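Local coordinates for putative uncharacterized protein (Chaetomium thermophilum, PDB 5F5T), which is probably required for pre-mRNA splicing as a spliceosomal protein of the PRP38 family, at residues 53-58 / 65-70; 98-103 / 124-129; 118-123 / 141-146; 149-154 / 158-163. All coordinates share one frame; numbering follows the deposited sequence.

Interaction 1 (53-58 / 65-70)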
# COMPACT_ATOMS: atom_id res chain seq x y z
N LYS A 53 18.19 12.48 -13.48
CA LYS A 53 18.81 13.41 -14.42
C LYS A 53 18.82 12.90 -15.86
O LYS A 53 18.73 13.69 -16.80
CB LYS A 53 20.24 13.73 -13.98
CG LYS A 53 20.32 14.57 -12.71
CD LYS A 53 21.76 14.92 -12.38
CE LYS A 53 21.88 15.52 -10.99
NZ LYS A 53 21.22 16.86 -10.91
N GLU A 54 18.94 11.58 -16.04
CA GLU A 54 19.10 11.02 -17.38
C GLU A 54 17.85 10.36 -17.95
O GLU A 54 17.74 10.17 -19.16
CB GLU A 54 20.24 9.99 -17.38
CG GLU A 54 21.62 10.59 -17.24
CD GLU A 54 22.07 11.29 -18.51
OE1 GLU A 54 21.67 10.84 -19.60
OE2 GLU A 54 22.83 12.28 -18.41
N GLN A 55 16.91 10.00 -17.08
CA GLN A 55 15.75 9.23 -17.53
C GLN A 55 14.42 9.85 -17.11
O GLN A 55 13.37 9.50 -17.66
CB GLN A 55 15.83 7.80 -17.00
CG GLN A 55 16.95 6.99 -17.63
CD GLN A 55 16.76 6.80 -19.13
OE1 GLN A 55 15.65 6.60 -19.61
NE2 GLN A 55 17.86 6.87 -19.88
N CYS A 56 14.44 10.76 -16.14
CA CYS A 56 13.22 11.42 -15.70
C CYS A 56 13.13 12.84 -16.23
O CYS A 56 12.11 13.50 -16.09
CB CYS A 56 13.13 11.43 -14.18
SG CYS A 56 12.93 9.80 -13.46
N PHE A 57 14.21 13.31 -16.84
CA PHE A 57 14.25 14.69 -17.30
C PHE A 57 13.24 14.94 -18.41
O PHE A 57 13.29 14.33 -19.47
CB PHE A 57 15.66 15.05 -17.77
CG PHE A 57 15.79 16.45 -18.27
CD1 PHE A 57 15.81 17.51 -17.38
CD2 PHE A 57 15.89 16.71 -19.62
CE1 PHE A 57 15.93 18.81 -17.83
CE2 PHE A 57 16.01 18.01 -20.08
CZ PHE A 57 16.03 19.06 -19.19
N GLY A 58 12.32 15.87 -18.14
CA GLY A 58 11.32 16.27 -19.11
C GLY A 58 10.39 15.19 -19.63
O GLY A 58 9.88 15.29 -20.74
N VAL A 65 5.07 5.04 -18.61
CA VAL A 65 4.95 3.62 -18.92
C VAL A 65 6.22 3.11 -19.57
O VAL A 65 6.76 2.06 -19.18
CB VAL A 65 3.76 3.32 -19.85
CG1 VAL A 65 3.77 1.85 -20.25
CG2 VAL A 65 2.45 3.67 -19.18
N ASP A 66 6.73 3.87 -20.54
CA ASP A 66 7.96 3.45 -21.21
C ASP A 66 9.12 3.27 -20.22
O ASP A 66 9.85 2.27 -20.27
CB ASP A 66 8.36 4.44 -22.31
CG ASP A 66 7.37 4.45 -23.47
OD1 ASP A 66 7.01 3.36 -23.96
OD2 ASP A 66 6.98 5.55 -23.91
N ARG A 67 9.27 4.22 -19.30
CA ARG A 67 10.33 4.19 -18.29
C ARG A 67 10.15 3.03 -17.33
O ARG A 67 11.12 2.42 -16.90
CB ARG A 67 10.37 5.50 -17.50
CG ARG A 67 10.79 6.73 -18.29
CD ARG A 67 12.09 6.51 -19.04
NE ARG A 67 11.96 6.95 -20.43
CZ ARG A 67 12.33 8.14 -20.88
NH1 ARG A 67 12.88 9.03 -20.05
NH2 ARG A 67 12.16 8.45 -22.15
N VAL A 68 8.90 2.75 -16.95
CA VAL A 68 8.65 1.64 -16.05
C VAL A 68 9.06 0.32 -16.69
O VAL A 68 9.79 -0.47 -16.09
CB VAL A 68 7.18 1.57 -15.61
CG1 VAL A 68 6.90 0.24 -14.93
CG2 VAL A 68 6.86 2.73 -14.68
N VAL A 69 8.62 0.10 -17.93
CA VAL A 69 8.97 -1.14 -18.62
C VAL A 69 10.48 -1.25 -18.81
O VAL A 69 11.08 -2.30 -18.60
CB VAL A 69 8.26 -1.23 -19.98
CG1 VAL A 69 8.82 -2.38 -20.80
CG2 VAL A 69 6.76 -1.39 -19.79
N GLU A 70 11.09 -0.13 -19.19
CA GLU A 70 12.52 -0.07 -19.48
C GLU A 70 13.44 -0.24 -18.25
O GLU A 70 14.47 -0.90 -18.34
CB GLU A 70 12.82 1.26 -20.17
CG GLU A 70 14.08 1.28 -21.01
CD GLU A 70 14.17 2.55 -21.84
OE1 GLU A 70 15.26 2.84 -22.36
OE2 GLU A 70 13.13 3.25 -21.97

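Interaction 2 (98-103 / 124-129)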
# COMPACT_ATOMS: atom_id res chain seq x y z
N LEU A 98 3.90 15.42 -11.95
CA LEU A 98 2.99 15.49 -13.09
C LEU A 98 1.53 15.56 -12.67
O LEU A 98 0.69 16.05 -13.43
CB LEU A 98 3.20 14.27 -13.99
CG LEU A 98 4.57 14.10 -14.64
CD1 LEU A 98 4.55 12.93 -15.60
CD2 LEU A 98 4.95 15.38 -15.37
N ALA A 99 1.24 15.07 -11.47
CA ALA A 99 -0.12 15.07 -10.93
C ALA A 99 -1.15 14.52 -11.92
O ALA A 99 -2.08 15.24 -12.29
CB ALA A 99 -0.51 16.47 -10.49
N PRO A 100 -0.99 13.26 -12.35
CA PRO A 100 -1.86 12.73 -13.41
C PRO A 100 -3.30 12.59 -12.93
O PRO A 100 -3.54 12.48 -11.73
CB PRO A 100 -1.24 11.36 -13.70
CG PRO A 100 -0.63 10.96 -12.40
CD PRO A 100 -0.08 12.23 -11.82
N GLY A 101 -4.24 12.58 -13.87
CA GLY A 101 -5.65 12.54 -13.54
C GLY A 101 -6.18 11.12 -13.49
O GLY A 101 -5.43 10.17 -13.71
N ASP A 102 -7.46 10.99 -13.18
CA ASP A 102 -8.06 9.68 -12.94
C ASP A 102 -8.01 8.77 -14.16
O ASP A 102 -7.88 7.56 -14.03
CB ASP A 102 -9.51 9.84 -12.48
CG ASP A 102 -9.61 10.25 -11.02
OD1 ASP A 102 -8.63 10.80 -10.48
OD2 ASP A 102 -10.68 10.03 -10.41
N ASP A 103 -8.11 9.36 -15.35
CA ASP A 103 -8.05 8.60 -16.60
C ASP A 103 -6.69 7.90 -16.75
O ASP A 103 -6.62 6.70 -17.04
CB ASP A 103 -8.33 9.50 -17.80
CG ASP A 103 -7.86 10.94 -17.58
OD1 ASP A 103 -7.67 11.34 -16.41
OD2 ASP A 103 -7.70 11.67 -18.58
N ALA A 124 -0.46 1.88 -7.80
CA ALA A 124 -1.02 1.61 -6.48
C ALA A 124 -0.31 2.45 -5.42
O ALA A 124 -0.96 3.01 -4.53
CB ALA A 124 -0.90 0.14 -6.15
N PHE A 125 1.01 2.55 -5.54
CA PHE A 125 1.80 3.36 -4.62
C PHE A 125 1.33 4.81 -4.67
O PHE A 125 1.01 5.41 -3.64
CB PHE A 125 3.29 3.27 -4.98
CG PHE A 125 4.21 3.93 -3.99
CD1 PHE A 125 3.95 3.88 -2.63
CD2 PHE A 125 5.35 4.59 -4.42
CE1 PHE A 125 4.81 4.48 -1.72
CE2 PHE A 125 6.21 5.20 -3.52
CZ PHE A 125 5.94 5.15 -2.17
N TYR A 126 1.23 5.34 -5.88
CA TYR A 126 0.82 6.72 -6.10
C TYR A 126 -0.58 6.98 -5.56
O TYR A 126 -0.86 8.04 -4.99
CB TYR A 126 0.90 7.07 -7.58
CG TYR A 126 0.57 8.52 -7.88
CD1 TYR A 126 1.52 9.51 -7.69
CD2 TYR A 126 -0.69 8.89 -8.33
CE1 TYR A 126 1.22 10.84 -7.94
CE2 TYR A 126 -0.99 10.21 -8.59
CZ TYR A 126 -0.03 11.18 -8.39
OH TYR A 126 -0.33 12.50 -8.65
N ILE A 127 -1.47 6.01 -5.76
CA ILE A 127 -2.83 6.11 -5.27
C ILE A 127 -2.84 6.18 -3.75
O ILE A 127 -3.53 7.01 -3.16
CB ILE A 127 -3.70 4.94 -5.76
CG1 ILE A 127 -4.01 5.10 -7.25
CG2 ILE A 127 -4.99 4.85 -4.95
CD1 ILE A 127 -4.95 4.04 -7.80
N ARG A 128 -2.06 5.31 -3.11
CA ARG A 128 -1.96 5.31 -1.66
C ARG A 128 -1.44 6.65 -1.16
O ARG A 128 -1.85 7.15 -0.10
CB ARG A 128 -1.06 4.17 -1.17
CG ARG A 128 -0.75 4.22 0.32
CD ARG A 128 -2.01 3.89 1.12
NE ARG A 128 -1.79 3.90 2.56
CZ ARG A 128 -1.67 5.00 3.30
NH1 ARG A 128 -1.75 6.19 2.74
NH2 ARG A 128 -1.48 4.90 4.60
N LEU A 129 -0.52 7.23 -1.92
CA LEU A 129 0.05 8.53 -1.57
C LEU A 129 -0.93 9.70 -1.71
O LEU A 129 -0.92 10.61 -0.89
CB LEU A 129 1.29 8.81 -2.43
CG LEU A 129 2.49 7.90 -2.19
CD1 LEU A 129 3.63 8.27 -3.13
CD2 LEU A 129 2.94 7.97 -0.73

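Interaction 3 (118-123 / 141-146)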
# COMPACT_ATOMS: atom_id res chain seq x y z
N TYR A 118 4.89 -3.95 -12.57
CA TYR A 118 5.54 -2.84 -11.86
C TYR A 118 4.80 -1.52 -12.13
O TYR A 118 4.82 -0.62 -11.30
CB TYR A 118 7.01 -2.74 -12.25
CG TYR A 118 7.83 -3.83 -11.61
CD1 TYR A 118 8.08 -3.82 -10.24
CD2 TYR A 118 8.30 -4.91 -12.36
CE1 TYR A 118 8.81 -4.83 -9.64
CE2 TYR A 118 9.02 -5.93 -11.76
CZ TYR A 118 9.27 -5.88 -10.40
OH TYR A 118 9.99 -6.89 -9.80
N LEU A 119 4.14 -1.42 -13.27
CA LEU A 119 3.31 -0.25 -13.54
C LEU A 119 2.13 -0.22 -12.57
O LEU A 119 1.75 0.84 -12.07
CB LEU A 119 2.80 -0.26 -14.99
CG LEU A 119 1.97 0.97 -15.38
CD1 LEU A 119 2.73 2.25 -15.04
CD2 LEU A 119 1.64 0.93 -16.86
N ARG A 120 1.56 -1.39 -12.30
CA ARG A 120 0.48 -1.51 -11.32
C ARG A 120 0.97 -1.19 -9.93
O ARG A 120 0.27 -0.56 -9.14
CB ARG A 120 -0.15 -2.91 -11.35
CG ARG A 120 -1.18 -3.12 -10.25
CD ARG A 120 -2.07 -4.33 -10.49
NE ARG A 120 -2.68 -4.31 -11.81
CZ ARG A 120 -3.42 -5.28 -12.31
NH1 ARG A 120 -3.93 -5.16 -13.53
NH2 ARG A 120 -3.65 -6.38 -11.61
N ALA A 121 2.18 -1.64 -9.62
CA ALA A 121 2.78 -1.36 -8.32
C ALA A 121 2.98 0.14 -8.13
O ALA A 121 2.65 0.69 -7.08
CB ALA A 121 4.10 -2.09 -8.17
N LEU A 122 3.48 0.79 -9.17
CA LEU A 122 3.70 2.23 -9.15
C LEU A 122 2.38 2.98 -8.99
O LEU A 122 2.27 3.87 -8.14
CB LEU A 122 4.38 2.69 -10.44
CG LEU A 122 4.75 4.17 -10.50
CD1 LEU A 122 5.49 4.59 -9.24
CD2 LEU A 122 5.55 4.52 -11.75
N ALA A 123 1.39 2.59 -9.77
CA ALA A 123 0.08 3.24 -9.73
C ALA A 123 -0.56 3.08 -8.36
O ALA A 123 -1.12 4.02 -7.82
CB ALA A 123 -0.83 2.69 -10.81
N GLU A 141 -7.82 -2.79 -2.82
CA GLU A 141 -8.14 -4.11 -2.28
C GLU A 141 -8.41 -5.22 -3.32
O GLU A 141 -8.08 -6.37 -3.06
CB GLU A 141 -9.34 -4.02 -1.32
CG GLU A 141 -8.96 -3.48 0.05
CD GLU A 141 -10.10 -3.55 1.05
OE1 GLU A 141 -11.26 -3.71 0.63
OE2 GLU A 141 -9.82 -3.44 2.26
N PRO A 142 -8.98 -4.88 -4.49
CA PRO A 142 -9.14 -5.98 -5.46
C PRO A 142 -7.83 -6.63 -5.90
O PRO A 142 -7.84 -7.80 -6.28
CB PRO A 142 -9.82 -5.29 -6.65
CG PRO A 142 -10.59 -4.18 -6.04
CD PRO A 142 -9.73 -3.68 -4.91
N PHE A 143 -6.73 -5.90 -5.83
CA PHE A 143 -5.45 -6.43 -6.31
C PHE A 143 -4.75 -7.27 -5.26
O PHE A 143 -3.60 -7.68 -5.44
CB PHE A 143 -4.57 -5.29 -6.80
CG PHE A 143 -5.19 -4.50 -7.91
CD1 PHE A 143 -5.46 -5.11 -9.12
CD2 PHE A 143 -5.56 -3.18 -7.72
CE1 PHE A 143 -6.05 -4.40 -10.15
CE2 PHE A 143 -6.16 -2.47 -8.74
CZ PHE A 143 -6.41 -3.08 -9.96
N LEU A 144 -5.44 -7.53 -4.15
CA LEU A 144 -5.01 -8.57 -3.23
C LEU A 144 -5.13 -9.95 -3.90
O LEU A 144 -4.65 -10.95 -3.37
CB LEU A 144 -5.85 -8.52 -1.94
CG LEU A 144 -5.61 -7.34 -0.99
CD1 LEU A 144 -6.57 -7.41 0.18
CD2 LEU A 144 -4.18 -7.34 -0.48
N GLU A 145 -5.78 -9.98 -5.06
CA GLU A 145 -5.92 -11.20 -5.85
C GLU A 145 -4.81 -11.33 -6.90
O GLU A 145 -4.67 -12.37 -7.54
CB GLU A 145 -7.29 -11.24 -6.53
CG GLU A 145 -7.80 -12.63 -6.85
CD GLU A 145 -9.19 -12.61 -7.44
OE1 GLU A 145 -9.66 -13.66 -7.92
OE2 GLU A 145 -9.83 -11.53 -7.42
N ASP A 146 -4.04 -10.26 -7.07
CA ASP A 146 -2.92 -10.27 -8.00
C ASP A 146 -1.74 -10.95 -7.32
O ASP A 146 -1.17 -10.43 -6.36
CB ASP A 146 -2.57 -8.84 -8.43
CG ASP A 146 -1.62 -8.79 -9.61
OD1 ASP A 146 -0.95 -9.80 -9.91
OD2 ASP A 146 -1.53 -7.71 -10.24

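Interaction 4 (149-154 / 158-163)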
# COMPACT_ATOMS: atom_id res chain seq x y z
N LYS A 149 4.71 -12.23 -9.06
CA LYS A 149 5.92 -12.01 -8.29
C LYS A 149 6.56 -10.65 -8.56
O LYS A 149 6.61 -10.19 -9.70
CB LYS A 149 6.94 -13.11 -8.59
CG LYS A 149 6.42 -14.51 -8.34
CD LYS A 149 7.43 -15.54 -8.77
CE LYS A 149 6.91 -16.94 -8.54
NZ LYS A 149 7.86 -17.97 -9.01
N LEU A 150 7.07 -10.03 -7.50
CA LEU A 150 7.80 -8.77 -7.59
C LEU A 150 9.11 -8.89 -6.83
O LEU A 150 9.21 -9.63 -5.85
CB LEU A 150 6.98 -7.62 -7.02
CG LEU A 150 5.64 -7.24 -7.65
CD1 LEU A 150 5.01 -6.11 -6.86
CD2 LEU A 150 5.82 -6.84 -9.11
N ARG A 151 10.11 -8.13 -7.25
CA ARG A 151 11.37 -8.08 -6.51
C ARG A 151 11.33 -6.85 -5.62
O ARG A 151 10.84 -5.79 -6.01
CB ARG A 151 12.58 -8.02 -7.44
CG ARG A 151 12.70 -9.18 -8.41
CD ARG A 151 12.97 -10.52 -7.75
NE ARG A 151 14.04 -10.57 -6.78
CZ ARG A 151 14.26 -11.64 -6.01
NH1 ARG A 151 13.46 -12.69 -6.14
NH2 ARG A 151 15.24 -11.66 -5.13
N ARG A 152 11.85 -6.99 -4.41
CA ARG A 152 11.97 -5.88 -3.49
C ARG A 152 13.44 -5.69 -3.14
O ARG A 152 14.15 -6.67 -2.93
CB ARG A 152 11.13 -6.14 -2.24
CG ARG A 152 11.37 -5.21 -1.07
CD ARG A 152 10.48 -5.62 0.09
NE ARG A 152 10.63 -7.03 0.41
CZ ARG A 152 9.70 -7.78 1.00
NH1 ARG A 152 8.54 -7.24 1.34
NH2 ARG A 152 9.93 -9.06 1.24
N LYS A 153 13.91 -4.45 -3.06
CA LYS A 153 15.33 -4.22 -2.88
C LYS A 153 15.74 -4.35 -1.42
O LYS A 153 15.25 -3.61 -0.57
CB LYS A 153 15.74 -2.85 -3.41
CG LYS A 153 17.25 -2.63 -3.42
CD LYS A 153 17.92 -3.38 -4.56
CE LYS A 153 19.43 -3.28 -4.46
NZ LYS A 153 19.87 -1.87 -4.24
N GLY A 154 16.63 -5.30 -1.16
CA GLY A 154 17.15 -5.55 0.17
C GLY A 154 18.53 -4.96 0.36
O GLY A 154 18.99 -4.15 -0.44
N THR A 158 18.20 -8.45 -4.06
CA THR A 158 16.77 -8.29 -3.85
C THR A 158 16.16 -9.54 -3.23
O THR A 158 16.73 -10.63 -3.30
CB THR A 158 16.02 -7.98 -5.17
OG1 THR A 158 16.39 -8.93 -6.17
CG2 THR A 158 16.34 -6.57 -5.66
N SER A 159 14.99 -9.38 -2.62
CA SER A 159 14.25 -10.49 -2.05
C SER A 159 12.91 -10.58 -2.75
O SER A 159 12.44 -9.61 -3.35
CB SER A 159 14.04 -10.30 -0.55
OG SER A 159 13.08 -9.29 -0.30
N LEU A 160 12.27 -11.75 -2.67
CA LEU A 160 10.99 -11.96 -3.32
C LEU A 160 9.82 -11.43 -2.51
O LEU A 160 9.76 -11.62 -1.29
CB LEU A 160 10.79 -13.45 -3.60
CG LEU A 160 9.47 -13.85 -4.27
CD1 LEU A 160 9.32 -13.17 -5.62
CD2 LEU A 160 9.39 -15.36 -4.40
N THR A 161 8.88 -10.79 -3.19
CA THR A 161 7.60 -10.44 -2.59
C THR A 161 6.53 -10.59 -3.68
O THR A 161 6.85 -10.95 -4.80
CB THR A 161 7.59 -9.01 -2.01
OG1 THR A 161 6.40 -8.83 -1.24
CG2 THR A 161 7.62 -7.97 -3.12
N TYR A 162 5.28 -10.30 -3.36
CA TYR A 162 4.21 -10.48 -4.33
C TYR A 162 3.33 -9.25 -4.39
O TYR A 162 3.28 -8.47 -3.44
CB TYR A 162 3.37 -11.71 -3.97
CG TYR A 162 4.19 -12.96 -3.78
CD1 TYR A 162 4.76 -13.25 -2.55
CD2 TYR A 162 4.38 -13.87 -4.82
CE1 TYR A 162 5.52 -14.40 -2.36
CE2 TYR A 162 5.13 -15.02 -4.64
CZ TYR A 162 5.70 -15.27 -3.40
OH TYR A 162 6.44 -16.41 -3.21
N MET A 163 2.60 -9.11 -5.50
CA MET A 163 1.75 -7.95 -5.69
C MET A 163 0.72 -7.80 -4.57
O MET A 163 0.52 -6.71 -4.05
CB MET A 163 1.04 -8.03 -7.04
CG MET A 163 0.07 -6.88 -7.28
SD MET A 163 0.91 -5.29 -7.46
CE MET A 163 1.96 -5.61 -8.88

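Interaction 1 (53-58 / 65-70)
R67 reaches from helix 61-71 to the end of helix 50-55 and closes the corner between these two consecutive helices of the largely helical PRP38 fold. Its NH1 gives a hydrogen bond to the backbone O of Q55, modelled at 2.5 Å; that is shorter than usual, and at this resolution the exact length is doubtful. The N-H...O angle of 140° makes it a bent bond. The aliphatic part of the arginine follows the same carbonyl, with CD of R67 lying 3.5 Å from O of Q55. The Q55 side chain completes the first shell. Its OE1 stands over one face of the R67 guanidinium, 3.7 Å from NH1, so the oxygen sits above the flat cation and is not hydrogen-bonded to it. The two side chains cross at about a right angle, with amide and guanidinium planes 63° apart. Both oxygens are likely to favour the positive charge here.

Further out, Q55 is bent at its second torsion (chi2 -63°), which brings its amide in beside the arginine. There OE1 receives a weak hydrogen bond from NE2 of H71. Side chains of V59 and L91 touch R67, the latter from helix 87-98. The next residue, V68, packs on Y118, L119 and L122 of helix 117-130, which ties the helix carrying R67 into the body of the protein. Within the contact itself, OE1 of Q55 makes its nearest approach to R67 at CD, 3.6 Å away.

Interaction 2 (98-103 / 124-129)
Y126 points its ring from helix 117-130 at P100 and A99, in the turn between helices 87-98 and 102-115. The side chain leaves the backbone with CG anti to N (chi1 -177°) and its CB heading for the turn, which directs the ring at the proline. On the way it packs against L95 and L96 of helix 87-98. Across the contact the first ring atom to meet anything is CE2, with CG of P100 3.9 Å away. At CZ the partner is the next proline carbon, CD of P100, at 3.6 Å; this is the apolar core of the contact. The tip, OH, ends beside the backbone of the turn: it is 3.2 Å from CD of P100 and 3.4 Å from CA of A99. No hydrogen bond crosses here; the contact is van der Waals packing. Tyrosine and proline come from opposite directions, the proline CD meeting the phenol end at a slant.

The backbone puts the proline there. A99 is the first residue to leave helical angles after helix 87-98, and its positive phi (49°) swings the chain round. P100 follows, resting on L95 of the helix just left, and G101 takes the N-cap position of helix 102-115. One residue on, OD1 of D102 forms a salt bridge with NH2 of R131, which ties the start of that helix to the residue just after helix 117-130. The arrangement is a helix-to-helix turn packed against a tyrosine from a third helix, in the buried interior of the all-helical part of the PRP38 fold.

Interaction 3 (118-123 / 141-146)
R120 and D146 form the charged part of this buried contact. NH2 of R120 lies 2.9 Å from OD2 of D146 in a salt bridge whose hydrogen bond is weak, with an N-H...O angle of only 123°. The guanidinium and carboxylate planes stand 76° apart, so the two groups do not meet as a flat, two-pronged pair. The stronger partner of D146 is R148, whose NH2 binds the same OD2, and the two arginines thus gather round one carboxylate.

The packing part belongs to F143. CD of R120 sits over one face of the F143 ring, 4.1 Å from its centroid, in a CH-pi contact. Beyond it the chain turns at chi3 (-52°), which directs the guanidinium toward the ring's rim: CE1 of F143 lies 3.4 Å above the guanidinium plane, displaced from its centre. The two planes are inclined to each other.

In the fold, R120 comes from helix 117-130 of the PRP38 helical body, while F143 and D146 sit on and just after the 3-10 turn that follows helix 133-140 and leads to the hairpin. I167 of helix 163-172 and L109 of helix 102-115 also pack on F143.

Backbone acceptors fix the rest of the arginine. NE of R120 gives a hydrogen bond to O of L109, and NH1 a weak one to O of Y110. A leucine in its place would probably leave D146 to R148 alone of this arginine pair, and the carbonyls of L109 and Y110 without these donors. On the 3-10 segment, O of L144 accepts a hydrogen bond from an aromatic side chain of another protein chain.

Interaction 4 (149-154 / 158-163)
R151 turns its guanidinium edge toward T158, diagonally across a two-stranded antiparallel beta hairpin. NE and NH2 of R151 both grip OG1 of T158, at 2.9 and 3.1 Å, with the hydroxyl oxygen almost in the guanidinium plane. Bends at chi2 (-66°) and chi3 (-49°) fold the arginine back over the neighbouring strand, so that C of S159 and N of L160 lie under one of its faces. With an alanine here, OG1 of T158 would probably lose both of these donors and the backbone of S159 and L160 its cover. The same hydroxyl is hydrogen-bonded to the backbone of another protein chain.

On the other face, R152 crosses T161 at about a right angle, its guanidinium centred over CB of T161, which lies 3.8 Å above the plane. The edge of the same group meets OG of S159 in a weak hydrogen bond from NE, while OG1 of T161 is hydrogen-bonded to OE1 of E165. L150 shares this face: its CD1 touches CE of M163 at 3.7 Å, the chains crossing obliquely. Back on the face of R151, K149 runs alongside Y162, pointing the same way, with CG 4.0 Å from CE2 of the ring.

Backbone bonds in both directions join the hydrogen-bonded pairs L150 with T161 and R152 with S159, the first closed by N of L150 to O of T161 at 2.9 Å. The strand axes, 136° apart, show a marked twist. Y162 is the N-cap of helix 163-172. R151 and K153 make backbone hydrogen bonds to V75 on the outer edge of strand 149-153, and K117 and Y118 of helix 117-130 pack against L150.

In the fold
Interaction 1 closes first along the chain and interaction 4 comes last, while interactions 2 and 3 interlock, their segments alternating. The shared element is helix 117-130: interactions 2 and 3 use adjoining parts of it, with centres about 13 Å apart. Interaction 1 joins through packing of V65 and V68 on L119 and L122, though its centre lies about 20 Å from that of interaction 3. Interaction 4, about 14 Å from interaction 3, touches it through Y118 OH, probably hydrogen-bonded to R151 N, and D146 against M163. One central helix thus ties surface corner, buried turns and hairpin into a single PRP38 unit, whose hairpin and 3-10 turn meet another protein chain.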